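Local coordinates for molybdenum ABC transporter, periplasmic molybdenum-binding protein (Vibrio cholerae, PDB 4RXL) that binds tungstate in the cleft between its two lobes and probably serves as the periplasmic receptor of a molybdate ABC importer, at residues Ser40-Glu48 and Phe56-Leu67; Leu101-Leu111 and Ala137-Arg146. All coordinates share one frame; numbering follows the deposited sequence.

Contact 1: residues Ser40-Glu48 and Phe56-Leu67; sequences SSSLARQIE and FISANEEWANYL. With WO4 (tungstate(VI)ion), chain B.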
# COMPACT_ATOMS: atom_id res chain seq x y z
N SER A 40 2.82 3.94 -5.41
CA SER A 40 1.79 4.92 -5.77
C SER A 40 2.43 6.17 -6.37
O SER A 40 1.90 6.79 -7.31
CB SER A 40 0.92 5.31 -4.59
OG SER A 40 0.31 4.17 -4.00
N SER A 41 3.60 6.55 -5.84
CA SER A 41 4.35 7.73 -6.33
C SER A 41 4.84 7.55 -7.75
O SER A 41 4.66 8.42 -8.61
CB SER A 41 5.52 7.96 -5.39
OG SER A 41 6.12 6.71 -5.09
N SER A 42 5.42 6.39 -8.02
CA SER A 42 5.88 6.13 -9.35
C SER A 42 4.71 6.08 -10.38
O SER A 42 4.81 6.64 -11.47
CB SER A 42 6.66 4.84 -9.36
OG SER A 42 7.17 4.59 -10.66
N LEU A 43 3.61 5.43 -9.97
CA LEU A 43 2.44 5.35 -10.85
C LEU A 43 1.92 6.74 -11.17
O LEU A 43 1.64 7.07 -12.33
CB LEU A 43 1.35 4.50 -10.20
CG LEU A 43 1.69 3.04 -9.95
CD1 LEU A 43 0.59 2.37 -9.16
CD2 LEU A 43 1.91 2.30 -11.24
N ALA A 44 1.74 7.56 -10.15
CA ALA A 44 1.24 8.92 -10.36
C ALA A 44 2.10 9.74 -11.31
O ALA A 44 1.59 10.50 -12.14
CB ALA A 44 1.11 9.66 -9.04
N ARG A 45 3.43 9.62 -11.18
CA ARG A 45 4.36 10.36 -11.99
C ARG A 45 4.35 9.90 -13.43
O ARG A 45 4.52 10.68 -14.34
CB ARG A 45 5.77 10.32 -11.39
CG ARG A 45 5.83 11.11 -10.11
CD ARG A 45 7.10 10.89 -9.34
NE ARG A 45 7.32 11.99 -8.39
CZ ARG A 45 7.99 11.90 -7.25
NH1 ARG A 45 8.50 10.75 -6.83
NH2 ARG A 45 8.13 12.99 -6.49
N GLN A 46 4.08 8.62 -13.60
CA GLN A 46 3.92 8.05 -14.93
C GLN A 46 2.67 8.57 -15.62
O GLN A 46 2.72 8.99 -16.79
CB GLN A 46 3.75 6.56 -14.80
CG GLN A 46 5.01 5.81 -14.51
CD GLN A 46 5.23 4.93 -15.66
OE1 GLN A 46 4.76 3.79 -15.66
NE2 GLN A 46 5.76 5.50 -16.72
N ILE A 47 1.56 8.55 -14.87
CA ILE A 47 0.32 9.18 -15.36
C ILE A 47 0.51 10.66 -15.75
O ILE A 47 0.06 11.12 -16.79
CB ILE A 47 -0.80 9.02 -14.33
CG1 ILE A 47 -1.14 7.53 -14.13
CG2 ILE A 47 -2.04 9.82 -14.71
CD1 ILE A 47 -2.00 7.23 -12.92
N GLU A 48 1.20 11.42 -14.89
CA GLU A 48 1.51 12.83 -15.18
C GLU A 48 2.30 12.99 -16.47
O GLU A 48 2.02 13.88 -17.24
CB GLU A 48 2.26 13.47 -14.02
CG GLU A 48 2.68 14.91 -14.28
CD GLU A 48 3.48 15.48 -13.12
OE1 GLU A 48 4.15 14.70 -12.43
OE2 GLU A 48 3.43 16.70 -12.90
N PHE A 56 -6.87 5.18 -11.33
CA PHE A 56 -5.72 5.14 -10.43
C PHE A 56 -6.13 4.90 -8.99
O PHE A 56 -6.96 5.60 -8.47
CB PHE A 56 -4.96 6.48 -10.53
CG PHE A 56 -3.76 6.61 -9.58
CD1 PHE A 56 -2.81 5.61 -9.42
CD2 PHE A 56 -3.59 7.77 -8.86
CE1 PHE A 56 -1.71 5.82 -8.58
CE2 PHE A 56 -2.52 7.95 -8.01
CZ PHE A 56 -1.57 6.98 -7.88
N ILE A 57 -5.56 3.90 -8.35
CA ILE A 57 -5.79 3.65 -6.93
C ILE A 57 -4.47 3.89 -6.22
O ILE A 57 -3.49 3.20 -6.45
CB ILE A 57 -6.26 2.20 -6.66
CG1 ILE A 57 -7.61 1.96 -7.37
CG2 ILE A 57 -6.34 1.89 -5.16
CD1 ILE A 57 -8.05 0.51 -7.35
N SER A 58 -4.46 4.87 -5.34
CA SER A 58 -3.27 5.19 -4.54
C SER A 58 -3.36 4.64 -3.13
O SER A 58 -4.46 4.45 -2.61
CB SER A 58 -3.17 6.71 -4.47
OG SER A 58 -2.04 7.13 -3.75
N ALA A 59 -2.22 4.40 -2.48
CA ALA A 59 -2.18 3.99 -1.08
C ALA A 59 -2.11 5.17 -0.11
O ALA A 59 -2.02 4.96 1.11
CB ALA A 59 -1.06 3.01 -0.86
N ASN A 60 -2.15 6.39 -0.65
CA ASN A 60 -2.44 7.58 0.16
C ASN A 60 -3.27 8.62 -0.57
O ASN A 60 -3.43 8.55 -1.78
CB ASN A 60 -1.15 8.18 0.75
CG ASN A 60 -0.25 8.83 -0.27
OD1 ASN A 60 -0.62 9.04 -1.42
ND2 ASN A 60 0.98 9.14 0.18
N GLU A 61 -3.81 9.59 0.16
CA GLU A 61 -4.63 10.62 -0.47
C GLU A 61 -3.78 11.56 -1.31
O GLU A 61 -4.21 12.04 -2.37
CB GLU A 61 -5.44 11.37 0.60
CG GLU A 61 -6.52 10.46 1.19
CD GLU A 61 -7.17 10.97 2.47
OE1 GLU A 61 -6.45 11.49 3.35
OE2 GLU A 61 -8.41 10.81 2.61
N GLU A 62 -2.55 11.77 -0.87
CA GLU A 62 -1.65 12.76 -1.46
C GLU A 62 -1.40 12.48 -2.93
O GLU A 62 -1.50 13.40 -3.75
CB GLU A 62 -0.34 12.82 -0.66
CG GLU A 62 -0.46 13.54 0.70
CD GLU A 62 -1.36 12.85 1.75
OE1 GLU A 62 -1.42 11.58 1.79
OE2 GLU A 62 -1.99 13.59 2.56
N TRP A 63 -1.08 11.25 -3.30
CA TRP A 63 -0.74 11.01 -4.70
C TRP A 63 -1.93 11.13 -5.64
O TRP A 63 -1.74 11.44 -6.81
CB TRP A 63 0.00 9.69 -4.92
CG TRP A 63 1.43 9.85 -4.44
CD1 TRP A 63 2.02 9.26 -3.35
CD2 TRP A 63 2.42 10.69 -5.02
NE1 TRP A 63 3.33 9.68 -3.22
CE2 TRP A 63 3.59 10.57 -4.24
CE3 TRP A 63 2.43 11.54 -6.14
CZ2 TRP A 63 4.75 11.24 -4.55
CZ3 TRP A 63 3.57 12.22 -6.43
CH2 TRP A 63 4.73 12.06 -5.64
N ALA A 64 -3.15 10.92 -5.13
CA ALA A 64 -4.32 11.12 -5.98
C ALA A 64 -4.59 12.61 -6.10
O ALA A 64 -4.91 13.11 -7.18
CB ALA A 64 -5.52 10.38 -5.44
N ASN A 65 -4.41 13.34 -5.00
CA ASN A 65 -4.58 14.79 -5.03
C ASN A 65 -3.51 15.52 -5.88
O ASN A 65 -3.77 16.58 -6.46
CB ASN A 65 -4.62 15.36 -3.62
CG ASN A 65 -5.03 16.82 -3.59
OD1 ASN A 65 -6.15 17.18 -3.95
ND2 ASN A 65 -4.11 17.67 -3.17
N TYR A 66 -2.33 14.92 -5.98
CA TYR A 66 -1.29 15.36 -6.90
C TYR A 66 -1.82 15.46 -8.33
O TYR A 66 -1.63 16.48 -9.01
CB TYR A 66 -0.15 14.37 -6.83
CG TYR A 66 1.04 14.68 -7.70
CD1 TYR A 66 2.03 15.52 -7.26
CD2 TYR A 66 1.19 14.08 -8.95
CE1 TYR A 66 3.13 15.81 -8.05
CE2 TYR A 66 2.29 14.35 -9.75
CZ TYR A 66 3.26 15.21 -9.29
OH TYR A 66 4.34 15.54 -10.07
N LEU A 67 -2.52 14.41 -8.76
CA LEU A 67 -3.18 14.43 -10.07
C LEU A 67 -4.32 15.40 -10.20
O LEU A 67 -4.52 15.95 -11.25
CB LEU A 67 -3.64 13.02 -10.45
CG LEU A 67 -2.51 11.98 -10.52
CD1 LEU A 67 -3.13 10.62 -10.84
CD2 LEU A 67 -1.43 12.36 -11.53
W WO4 B . 2.36 1.16 -1.93
O1 WO4 B . 4.00 0.13 -2.50
O2 WO4 B . 2.49 2.06 -0.10
O3 WO4 B . 1.98 2.61 -3.34
O4 WO4 B . 0.75 -0.12 -1.82
O HOH W 1 7.04 14.65 -9.59
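Trp-63 lies with one face of its indole against the first turn of helix 40-48. CA of Ser-41 stands over the five-membered ring of Trp-63, 3.7 Å from its centroid and only 13° off the normal. CB of Ser-41 follows beside it, 3.4 Å from CE2 of Trp-63. Small serines and an alanine let so large a ring come this near: the indole is a knob in the hole formed by Ser-40, Ser-41, Ala-44 and Arg-45. At its far rim CH2 sits over one face of the Arg-45 guanidinium, the two planes 68° apart, while NE1 is spent on the carbonyl oxygen of Ala-123. The Tyr-66 ring receives CZ3 of Trp-63 over its centre and takes Glu-48 at its edge. With CG anti to the backbone N and the chain extended beyond it, Glu-48 carries its carboxylate out to the phenol. OH of Tyr-66 donates to OE1 of Glu-48 at 2.5 Å, on the syn side but out of the carboxylate plane. A water joins Tyr-66 OH to Arg-45 NE. Deeper in, CD1 of Ile-47 lies off-centre on the Phe-56 ring, 3.8 Å from CG of Phe-56, whereas the carbonyl oxygen of Ser-40 meets the ring edge. At the cleft, Ala-59 N donates to Ser-40 OG at 3.0 Å, an almost straight bond (165°) that helps to orient the hydroxyl. N of Ser-40 donates to O3 of the tungstate; OG also approaches O3, at a very short distance to be read with caution. Helix 40-48, its N terminus meeting the oxyanion, is the crossover of a beta-alpha-beta unit from strand 33-38 to strand 55-57, and helix 61-67 follows almost parallel to it, as in the lobes of periplasmic binding proteins.

Contact 2: residues Leu101-Leu111 and Ala137-Arg146; sequences LQDAAAWQTAL and AGVWPELESR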
# COMPACT_ATOMS: atom_id res chain seq x y z
N LEU A 101 8.68 -0.46 21.08
CA LEU A 101 8.95 0.27 19.84
C LEU A 101 9.75 1.55 20.07
O LEU A 101 10.45 2.02 19.17
CB LEU A 101 7.65 0.58 19.10
CG LEU A 101 6.89 -0.61 18.51
CD1 LEU A 101 5.46 -0.26 18.11
CD2 LEU A 101 7.60 -1.20 17.30
N GLN A 102 9.68 2.12 21.27
CA GLN A 102 10.39 3.37 21.56
C GLN A 102 11.79 3.10 22.10
O GLN A 102 12.54 4.05 22.36
CB GLN A 102 9.61 4.29 22.52
CG GLN A 102 8.88 3.63 23.67
CD GLN A 102 7.47 3.21 23.30
OE1 GLN A 102 6.66 4.04 22.87
NE2 GLN A 102 7.17 1.92 23.45
N ASP A 103 12.12 1.81 22.24
CA ASP A 103 13.43 1.34 22.74
C ASP A 103 14.35 1.11 21.53
O ASP A 103 14.38 0.03 20.93
CB ASP A 103 13.23 0.04 23.55
CG ASP A 103 14.51 -0.48 24.21
OD1 ASP A 103 15.57 0.19 24.15
OD2 ASP A 103 14.44 -1.58 24.80
N ALA A 104 15.09 2.15 21.18
CA ALA A 104 15.98 2.12 20.02
C ALA A 104 16.95 0.95 20.08
O ALA A 104 17.31 0.41 19.05
CB ALA A 104 16.75 3.43 19.92
N ALA A 105 17.37 0.59 21.29
CA ALA A 105 18.30 -0.52 21.48
C ALA A 105 17.67 -1.88 21.16
O ALA A 105 18.36 -2.79 20.71
CB ALA A 105 18.84 -0.52 22.90
N ALA A 106 16.37 -2.02 21.39
CA ALA A 106 15.69 -3.27 21.07
C ALA A 106 15.53 -3.43 19.55
O ALA A 106 15.53 -4.55 19.05
CB ALA A 106 14.33 -3.32 21.75
N TRP A 107 15.38 -2.31 18.84
CA TRP A 107 15.40 -2.33 17.37
C TRP A 107 16.77 -2.78 16.85
O TRP A 107 16.85 -3.59 15.95
CB TRP A 107 15.09 -0.95 16.77
CG TRP A 107 13.68 -0.55 16.79
CD1 TRP A 107 13.05 0.15 17.76
CD2 TRP A 107 12.71 -0.76 15.76
NE1 TRP A 107 11.73 0.38 17.42
CE2 TRP A 107 11.50 -0.18 16.20
CE3 TRP A 107 12.74 -1.41 14.51
CZ2 TRP A 107 10.33 -0.20 15.42
CZ3 TRP A 107 11.56 -1.43 13.74
CH2 TRP A 107 10.38 -0.84 14.21
N GLN A 108 17.85 -2.27 17.43
CA GLN A 108 19.17 -2.59 16.91
C GLN A 108 19.57 -4.04 17.21
O GLN A 108 20.33 -4.64 16.46
CB GLN A 108 20.22 -1.58 17.41
CG GLN A 108 19.80 -0.12 17.22
CD GLN A 108 20.85 0.76 16.55
OE1 GLN A 108 21.38 0.42 15.49
NE2 GLN A 108 21.13 1.91 17.16
N THR A 109 19.03 -4.59 18.30
CA THR A 109 19.21 -6.00 18.65
C THR A 109 18.48 -6.95 17.70
O THR A 109 19.05 -7.96 17.29
CB THR A 109 18.73 -6.28 20.09
OG1 THR A 109 19.60 -5.62 21.02
CG2 THR A 109 18.73 -7.77 20.40
N ALA A 110 17.23 -6.64 17.37
CA ALA A 110 16.47 -7.43 16.41
C ALA A 110 17.05 -7.36 15.00
O ALA A 110 17.03 -8.32 14.29
CB ALA A 110 15.02 -6.97 16.39
N LEU A 111 17.49 -6.17 14.61
CA LEU A 111 18.12 -5.96 13.33
C LEU A 111 19.47 -6.65 13.26
O LEU A 111 19.79 -7.24 12.27
CB LEU A 111 18.27 -4.49 13.00
CG LEU A 111 16.94 -3.77 12.70
CD1 LEU A 111 17.13 -2.29 12.47
CD2 LEU A 111 16.22 -4.42 11.53
N ALA A 137 7.59 6.87 17.36
CA ALA A 137 8.28 6.02 18.37
C ALA A 137 9.54 6.66 18.98
O ALA A 137 10.07 6.19 20.00
CB ALA A 137 8.67 4.69 17.76
N GLY A 138 10.04 7.73 18.36
CA GLY A 138 11.23 8.41 18.87
C GLY A 138 12.53 7.69 18.53
O GLY A 138 13.56 7.89 19.19
N VAL A 139 12.50 6.89 17.46
CA VAL A 139 13.61 6.03 17.09
C VAL A 139 14.09 6.26 15.65
O VAL A 139 14.95 5.53 15.17
CB VAL A 139 13.25 4.55 17.31
CG1 VAL A 139 12.23 4.08 16.28
CG2 VAL A 139 14.47 3.65 17.26
N TRP A 140 13.57 7.28 14.96
CA TRP A 140 13.92 7.51 13.56
C TRP A 140 15.41 7.87 13.37
O TRP A 140 16.08 7.20 12.58
CB TRP A 140 13.00 8.57 12.94
CG TRP A 140 13.40 8.97 11.55
CD1 TRP A 140 13.90 10.18 11.18
CD2 TRP A 140 13.34 8.18 10.36
NE1 TRP A 140 14.14 10.20 9.82
CE2 TRP A 140 13.81 8.97 9.31
CE3 TRP A 140 12.94 6.86 10.09
CZ2 TRP A 140 13.89 8.51 8.00
CZ3 TRP A 140 13.02 6.41 8.79
CH2 TRP A 140 13.49 7.23 7.76
N PRO A 141 15.95 8.87 14.09
CA PRO A 141 17.37 9.21 13.88
C PRO A 141 18.34 8.02 13.96
O PRO A 141 19.32 7.99 13.22
CB PRO A 141 17.64 10.22 14.99
CG PRO A 141 16.32 10.86 15.24
CD PRO A 141 15.33 9.74 15.11
N GLU A 142 18.06 7.05 14.83
CA GLU A 142 18.83 5.80 14.91
C GLU A 142 18.63 4.84 13.72
O GLU A 142 19.58 4.22 13.26
CB GLU A 142 18.48 5.05 16.20
CG GLU A 142 19.10 5.64 17.46
CD GLU A 142 18.12 6.45 18.31
OE1 GLU A 142 17.02 6.78 17.83
OE2 GLU A 142 18.46 6.74 19.47
N LEU A 143 17.40 4.71 13.23
CA LEU A 143 17.06 3.75 12.18
C LEU A 143 17.21 4.31 10.77
O LEU A 143 17.26 3.55 9.82
CB LEU A 143 15.61 3.29 12.34
CG LEU A 143 15.34 2.41 13.56
CD1 LEU A 143 13.86 2.12 13.64
CD2 LEU A 143 16.15 1.13 13.52
N GLU A 144 17.19 5.64 10.65
CA GLU A 144 17.48 6.37 9.42
C GLU A 144 18.55 5.68 8.55
O GLU A 144 18.39 5.51 7.35
CB GLU A 144 17.99 7.77 9.83
CG GLU A 144 18.63 8.63 8.76
CD GLU A 144 17.61 9.44 7.98
OE1 GLU A 144 17.46 10.64 8.28
OE2 GLU A 144 16.97 8.87 7.07
N SER A 145 19.65 5.28 9.19
CA SER A 145 20.80 4.74 8.48
C SER A 145 20.81 3.22 8.31
O SER A 145 21.81 2.66 7.83
CB SER A 145 22.08 5.17 9.21
OG SER A 145 22.10 4.69 10.56
N ARG A 146 19.70 2.55 8.67
CA ARG A 146 19.65 1.09 8.75
C ARG A 146 18.46 0.55 7.95
O ARG A 146 17.93 -0.50 8.29
CB ARG A 146 19.50 0.62 10.21
CG ARG A 146 20.50 1.20 11.20
CD ARG A 146 21.74 0.34 11.35
NE ARG A 146 21.72 -0.43 12.60
CZ ARG A 146 21.65 -1.76 12.69
NH1 ARG A 146 21.58 -2.53 11.61
NH2 ARG A 146 21.65 -2.32 13.90
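Leu-143 lays CD1 over one face of the Trp-107 indole, 4.0 Å from the centroid of the six-membered ring, and turns its other methyl, CD2, to CD1 of Leu-111 at 3.7 Å. A branched leucine suits this place because its two methyls serve two partners at once. Val-139 fills the next position: CG2, anti to the backbone N, is driven tightly against Ala-104, 3.5 Å from CA of Ala-104, and also meets CD1 of Trp-107. The small methyl of Ala-104 suits the close approach, with CG2 of Val-139 and the carboxylate of Glu-142 both against it. NE1 of Trp-107 donates to O of Leu-101 at 2.7 Å, nearly in the ring plane, which helps to fix the indole. At the outer turn CB of Gln-102 touches the carbonyl oxygen of Ala-137. On the opposite polar edge Arg-146, bent at chi2 and chi3, grips Gln-108 side-on: NE (3.0 Å) and NH2 (3.2 Å) both donate to OE1 of Gln-108, which lies in the guanidinium plane. The arginine is thus held by a two-pronged charged-to-neutral hydrogen bond, not an ion pair, so a buried apolar centre is joined to an oriented polar edge without needing an opposite charge.

Overall arrangement
From the N terminus the chain reaches contact 1 first: helix 40-48 leads through a short connection to strand 55-57 and helix 61-69, so this contact closes a small local loop within the lobe that contains strand 6-11. The chain then runs along strand 78-91 into the other lobe, where contact 2 closes a longer loop of 25 residues holding strand 116-119 and helix 125-137. The loops follow in series, neither nested nor crossed, and the nearest atoms of contact 1 and contact 2 are about 15 Å apart. Contact 1 reaches the tungstate cleft; contact 2 joins helices at the distant side of the second lobe. Helix 125-137 relates them, with Pro-125 touching contact 1 and Leu-134 backing contact 2.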